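CurD (Moorea producens 3L, PDB 5KP7) binds 4'-phosphopantetheine and probably acts as a hydroxymethylglutaryl-CoA synthase-type enzyme of the thiolase-like superfamily. Local coordinates at residues S69-A83 with K161-L173. The protein carries 3 engineered substitutions. Numbering follows the deposited sequence.
Sequences SLPYEDPVSYAVNAA and KALVIATDISRFL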
loop_
_atom_site.group_PDB
_atom_site.type_symbol
_atom_site.label_atom_id
_atom_site.label_comp_id
_atom_site.label_asym_id
_atom_site.label_seq_id
_atom_site.Cartn_x
_atom_site.Cartn_y
_atom_site.Cartn_z
ATOM N N SER A 69 3.956 -10.886 -10.133
ATOM C CA SER A 69 3.903 -10.618 -11.603
ATOM C C SER A 69 4.703 -11.686 -12.359
ATOM O O SER A 69 5.879 -11.959 -12.005
ATOM C CB SER A 69 4.533 -9.293 -11.883
ATOM O OG SER A 69 4.467 -8.905 -13.255
ATOM N N LEU A 70 4.113 -12.216 -13.437
ATOM C CA LEU A 70 4.846 -13.095 -14.365
ATOM C C LEU A 70 5.789 -12.282 -15.243
ATOM O O LEU A 70 5.643 -11.078 -15.361
ATOM C CB LEU A 70 3.855 -13.874 -15.235
ATOM C CG LEU A 70 3.105 -15.072 -14.652
ATOM C CD1 LEU A 70 4.061 -16.258 -14.552
ATOM C CD2 LEU A 70 2.499 -14.806 -13.305
ATOM N N PRO A 71 6.769 -12.945 -15.902
ATOM C CA PRO A 71 7.685 -12.197 -16.802
ATOM C C PRO A 71 6.991 -11.524 -17.987
ATOM O O PRO A 71 7.436 -10.473 -18.453
ATOM C CB PRO A 71 8.722 -13.255 -17.220
ATOM C CG PRO A 71 8.695 -14.232 -16.099
ATOM C CD PRO A 71 7.252 -14.327 -15.646
ATOM N N TYR A 72 5.828 -12.061 -18.363
ATOM C CA TYR A 72 5.022 -11.498 -19.419
ATOM C C TYR A 72 3.943 -10.569 -18.877
ATOM O O TYR A 72 2.881 -10.401 -19.491
ATOM C CB TYR A 72 4.461 -12.621 -20.314
ATOM C CG TYR A 72 3.810 -13.768 -19.577
ATOM C CD1 TYR A 72 2.527 -13.636 -19.018
ATOM C CD2 TYR A 72 4.482 -14.984 -19.379
ATOM C CE1 TYR A 72 1.935 -14.700 -18.343
ATOM C CE2 TYR A 72 3.887 -16.029 -18.697
ATOM C CZ TYR A 72 2.625 -15.880 -18.188
ATOM O OH TYR A 72 2.052 -16.944 -17.530
ATOM N N GLU A 73 4.214 -9.938 -17.727
ATOM C CA GLU A 73 3.390 -8.856 -17.230
ATOM C C GLU A 73 4.320 -7.755 -16.761
ATOM O O GLU A 73 5.497 -8.002 -16.414
ATOM C CB GLU A 73 2.530 -9.319 -16.058
ATOM C CG GLU A 73 1.579 -10.465 -16.395
ATOM C CD GLU A 73 0.731 -10.807 -15.198
ATOM O OE1 GLU A 73 1.263 -11.502 -14.284
ATOM O OE2 GLU A 73 -0.464 -10.354 -15.142
ATOM N N ASP A 74 3.798 -6.535 -16.787
ATOM C CA ASP A 74 4.536 -5.391 -16.297
ATOM C C ASP A 74 3.528 -4.373 -15.737
ATOM O O ASP A 74 2.325 -4.653 -15.696
ATOM C CB ASP A 74 5.493 -4.885 -17.398
ATOM C CG ASP A 74 4.802 -4.141 -18.514
ATOM O OD1 ASP A 74 3.582 -3.905 -18.407
ATOM O OD2 ASP A 74 5.506 -3.774 -19.488
ATOM N N PRO A 75 3.982 -3.202 -15.275
ATOM C CA PRO A 75 3.022 -2.271 -14.704
ATOM C C PRO A 75 1.998 -1.746 -15.691
ATOM O O PRO A 75 0.908 -1.411 -15.290
ATOM C CB PRO A 75 3.903 -1.161 -14.119
ATOM C CG PRO A 75 5.177 -1.853 -13.816
ATOM C CD PRO A 75 5.373 -2.825 -14.947
ATOM N N VAL A 76 2.332 -1.695 -16.981
ATOM C CA VAL A 76 1.369 -1.311 -18.013
ATOM C C VAL A 76 0.265 -2.351 -18.130
ATOM O O VAL A 76 -0.912 -2.023 -18.137
ATOM C CB VAL A 76 2.067 -1.108 -19.395
ATOM C CG1 VAL A 76 1.049 -0.884 -20.507
ATOM C CG2 VAL A 76 3.056 0.059 -19.333
ATOM N N SER A 77 0.634 -3.621 -18.282
ATOM C CA SER A 77 -0.358 -4.663 -18.416
ATOM C C SER A 77 -1.222 -4.775 -17.155
ATOM O O SER A 77 -2.441 -4.926 -17.269
ATOM C CB SER A 77 0.276 -5.998 -18.842
ATOM O OG SER A 77 0.968 -6.658 -17.818
ATOM N N TYR A 78 -0.614 -4.610 -15.974
ATOM C CA TYR A 78 -1.380 -4.593 -14.739
ATOM C C TYR A 78 -2.398 -3.437 -14.781
ATOM O O TYR A 78 -3.572 -3.623 -14.422
ATOM C CB TYR A 78 -0.440 -4.454 -13.531
ATOM C CG TYR A 78 -0.108 -5.745 -12.845
ATOM C CD1 TYR A 78 0.648 -6.731 -13.477
ATOM C CD2 TYR A 78 -0.545 -6.003 -11.542
ATOM C CE1 TYR A 78 0.948 -7.929 -12.822
ATOM C CE2 TYR A 78 -0.245 -7.185 -10.904
ATOM C CZ TYR A 78 0.520 -8.128 -11.516
ATOM O OH TYR A 78 0.768 -9.312 -10.827
ATOM N N ALA A 79 -1.929 -2.253 -15.168
ATOM C CA ALA A 79 -2.773 -1.070 -15.240
ATOM C C ALA A 79 -3.943 -1.217 -16.192
ATOM O O ALA A 79 -5.083 -0.846 -15.866
ATOM C CB ALA A 79 -1.954 0.153 -15.621
ATOM N N VAL A 80 -3.672 -1.733 -17.400
ATOM C CA VAL A 80 -4.719 -1.937 -18.378
ATOM C C VAL A 80 -5.755 -2.952 -17.868
ATOM O O VAL A 80 -6.954 -2.749 -18.027
ATOM C CB VAL A 80 -4.130 -2.320 -19.758
ATOM C CG1 VAL A 80 -5.240 -2.764 -20.720
ATOM C CG2 VAL A 80 -3.315 -1.159 -20.333
ATOM N N ASN A 81 -5.301 -4.051 -17.263
ATOM C CA ASN A 81 -6.218 -5.021 -16.702
ATOM C C ASN A 81 -7.076 -4.455 -15.565
ATOM O O ASN A 81 -8.262 -4.835 -15.435
ATOM C CB ASN A 81 -5.459 -6.279 -16.297
ATOM C CG ASN A 81 -4.970 -7.063 -17.503
ATOM O OD1 ASN A 81 -5.669 -7.177 -18.499
ATOM N ND2 ASN A 81 -3.790 -7.638 -17.403
ATOM N N ALA A 82 -6.509 -3.532 -14.771
ATOM C CA ALA A 82 -7.282 -2.870 -13.724
ATOM C C ALA A 82 -8.335 -1.921 -14.313
ATOM O O ALA A 82 -9.476 -1.862 -13.819
ATOM C CB ALA A 82 -6.358 -2.133 -12.785
ATOM N N ALA A 83 -7.996 -1.197 -15.377
ATOM C CA ALA A 83 -8.887 -0.197 -15.946
ATOM C C ALA A 83 -9.919 -0.722 -16.958
ATOM O O ALA A 83 -10.926 -0.073 -17.186
ATOM C CB ALA A 83 -8.068 0.913 -16.587
ATOM N N LYS A 161 -13.655 13.794 -17.472
ATOM C CA LYS A 161 -13.317 12.813 -16.451
ATOM C C LYS A 161 -11.813 12.608 -16.445
ATOM O O LYS A 161 -11.115 12.929 -17.426
ATOM C CB LYS A 161 -14.001 11.483 -16.763
ATOM C CG LYS A 161 -15.541 11.576 -16.843
ATOM C CD LYS A 161 -16.158 10.198 -17.065
ATOM C CE LYS A 161 -17.647 10.270 -17.434
ATOM N NZ LYS A 161 -18.541 10.819 -16.374
ATOM N N ALA A 162 -11.313 12.042 -15.363
ATOM C CA ALA A 162 -9.907 11.665 -15.277
ATOM C C ALA A 162 -9.813 10.207 -14.936
ATOM O O ALA A 162 -10.625 9.693 -14.163
ATOM C CB ALA A 162 -9.157 12.515 -14.230
ATOM N N LEU A 163 -8.799 9.535 -15.464
ATOM C CA LEU A 163 -8.535 8.154 -15.112
ATOM C C LEU A 163 -7.199 8.104 -14.378
ATOM O O LEU A 163 -6.176 8.498 -14.939
ATOM C CB LEU A 163 -8.480 7.283 -16.371
ATOM C CG LEU A 163 -8.230 5.792 -16.225
ATOM C CD1 LEU A 163 -9.366 5.123 -15.486
ATOM C CD2 LEU A 163 -8.010 5.156 -17.602
ATOM N N VAL A 164 -7.234 7.646 -13.134
ATOM C CA VAL A 164 -6.039 7.569 -12.294
ATOM C C VAL A 164 -5.778 6.098 -12.029
ATOM O O VAL A 164 -6.662 5.401 -11.510
ATOM C CB VAL A 164 -6.240 8.310 -10.955
ATOM C CG1 VAL A 164 -5.009 8.138 -10.071
ATOM C CG2 VAL A 164 -6.548 9.792 -11.184
ATOM N N ILE A 165 -4.594 5.610 -12.407
ATOM C CA ILE A 165 -4.276 4.202 -12.193
ATOM C C ILE A 165 -2.994 4.106 -11.419
ATOM O O ILE A 165 -1.934 4.567 -11.867
ATOM C CB ILE A 165 -4.138 3.375 -13.493
ATOM C CG1 ILE A 165 -5.321 3.617 -14.431
ATOM C CG2 ILE A 165 -4.000 1.890 -13.161
ATOM C CD1 ILE A 165 -5.123 3.013 -15.808
ATOM N N ALA A 166 -3.089 3.516 -10.231
ATOM C CA ALA A 166 -1.932 3.211 -9.406
ATOM C C ALA A 166 -1.534 1.767 -9.725
ATOM O O ALA A 166 -2.360 0.853 -9.638
ATOM C CB ALA A 166 -2.232 3.376 -7.917
ATOM N N THR A 167 -0.305 1.587 -10.176
ATOM C CA THR A 167 0.194 0.282 -10.620
ATOM C C THR A 167 1.616 0.068 -10.172
ATOM O O THR A 167 2.454 0.965 -10.324
ATOM C CB THR A 167 0.072 0.118 -12.165
ATOM O OG1 THR A 167 0.537 -1.165 -12.524
ATOM C CG2 THR A 167 0.842 1.196 -12.910
ATOM N N ASP A 168 1.900 -1.088 -9.581
ATOM C CA ASP A 168 3.259 -1.402 -9.109
ATOM C C ASP A 168 3.478 -2.921 -9.088
ATOM O O ASP A 168 2.536 -3.684 -8.836
ATOM C CB ASP A 168 3.539 -0.787 -7.727
ATOM C CG ASP A 168 3.996 0.681 -7.798
ATOM O OD1 ASP A 168 5.010 0.974 -8.447
ATOM O OD2 ASP A 168 3.333 1.535 -7.179
ATOM N N ILE A 169 4.710 -3.330 -9.395
ATOM C CA ILE A 169 5.132 -4.722 -9.299
ATOM C C ILE A 169 6.406 -4.753 -8.500
ATOM O O ILE A 169 7.088 -3.752 -8.384
ATOM C CB ILE A 169 5.353 -5.313 -10.690
ATOM C CG1 ILE A 169 3.996 -5.333 -11.395
ATOM C CG2 ILE A 169 5.996 -6.691 -10.641
ATOM C CD1 ILE A 169 4.063 -5.802 -12.765
ATOM N N SER A 170 6.745 -5.910 -7.972
ATOM C CA SER A 170 8.020 -6.085 -7.230
ATOM C C SER A 170 8.883 -7.083 -7.970
ATOM O O SER A 170 8.841 -8.270 -7.677
ATOM C CB SER A 170 7.694 -6.592 -5.822
ATOM O OG SER A 170 6.921 -5.616 -5.139
ATOM N N ARG A 171 9.640 -6.615 -8.951
ATOM C CA ARG A 171 10.420 -7.532 -9.799
ATOM C C ARG A 171 11.828 -7.734 -9.268
ATOM O O ARG A 171 12.808 -7.277 -9.861
ATOM C CB ARG A 171 10.392 -7.128 -11.281
ATOM C CG ARG A 171 10.199 -8.400 -12.110
ATOM C CD ARG A 171 10.470 -8.291 -13.532
ATOM N NE ARG A 171 9.628 -7.381 -14.286
ATOM C CZ ARG A 171 8.465 -7.672 -14.859
ATOM N NH1 ARG A 171 7.824 -8.847 -14.660
ATOM N NH2 ARG A 171 7.902 -6.723 -15.614
ATOM N N PHE A 172 11.904 -8.471 -8.161
ATOM C CA PHE A 172 13.166 -8.909 -7.571
ATOM C C PHE A 172 13.931 -9.871 -8.471
ATOM O O PHE A 172 13.331 -10.798 -9.026
ATOM C CB PHE A 172 12.912 -9.624 -6.248
ATOM C CG PHE A 172 12.157 -8.797 -5.257
ATOM C CD1 PHE A 172 12.525 -7.468 -5.018
ATOM C CD2 PHE A 172 11.058 -9.334 -4.576
ATOM C CE1 PHE A 172 11.820 -6.688 -4.114
ATOM C CE2 PHE A 172 10.368 -8.554 -3.651
ATOM C CZ PHE A 172 10.759 -7.236 -3.423
ATOM N N LEU A 173 15.239 -9.636 -8.606
ATOM C CA LEU A 173 16.117 -10.416 -9.496
ATOM C C LEU A 173 17.188 -11.147 -8.659
ATOM O O LEU A 173 17.698 -10.589 -7.686
ATOM C CB LEU A 173 16.781 -9.484 -10.516
ATOM C CG LEU A 173 15.833 -8.594 -11.346
ATOM C CD1 LEU A 173 16.608 -7.823 -12.413
ATOM C CD2 LEU A 173 14.719 -9.420 -11.995
HETATM O O HOH W 1 5.786 -8.961 -8.466
HETATM O O HOH W 2 8.418 -11.468 -13.418
HETATM O O HOH W 3 7.652 -10.243 -10.181
#
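Arg171 reaches from the loop after strand 161-168 to the turn ahead of helix 75-89, bending at chi3 (-63°) to bring its guanidinium edge-on to backbone carbonyls. NH1 and NH2 both hydrogen-bond Glu73 O, the latter at 2.8 Å on an in-plane lone pair of the carbonyl; NH1 also makes a weak bond to Leu70 O, and a water links it to Ser69 O. Next to this, Asp74 and Ser77 form a capping box at the helix start, the Asp74 carboxylate being held further by Arg438 and Tyr440. With chi1 at -179°, Thr167 turns OG1 away from its own N to donate to Pro75 O at 2.8 Å, an oxygen that also accepts the helical bond from Ala79 N.

This is the helix-on-sheet layering of the thiolase-like fold: residues 75-83 of the helix run over strand 161-168, roughly antiparallel (140°), the segment axes approaching to 7.4 Å, with helix 115-123 also packing against Pro75 and Ala79.

Apolar contacts continue past the strand end, where Ile169 lays CG1 over the Tyr78 ring face in a CH-pi contact, 4.2 Å from the centroid, while its CD1 meets Tyr78 CD1 at 3.6 Å. Within the strand, Ile165 puts CG2 on Ala79 CB (3.6 Å) and CD1 on Ala83 CB (3.7 Å).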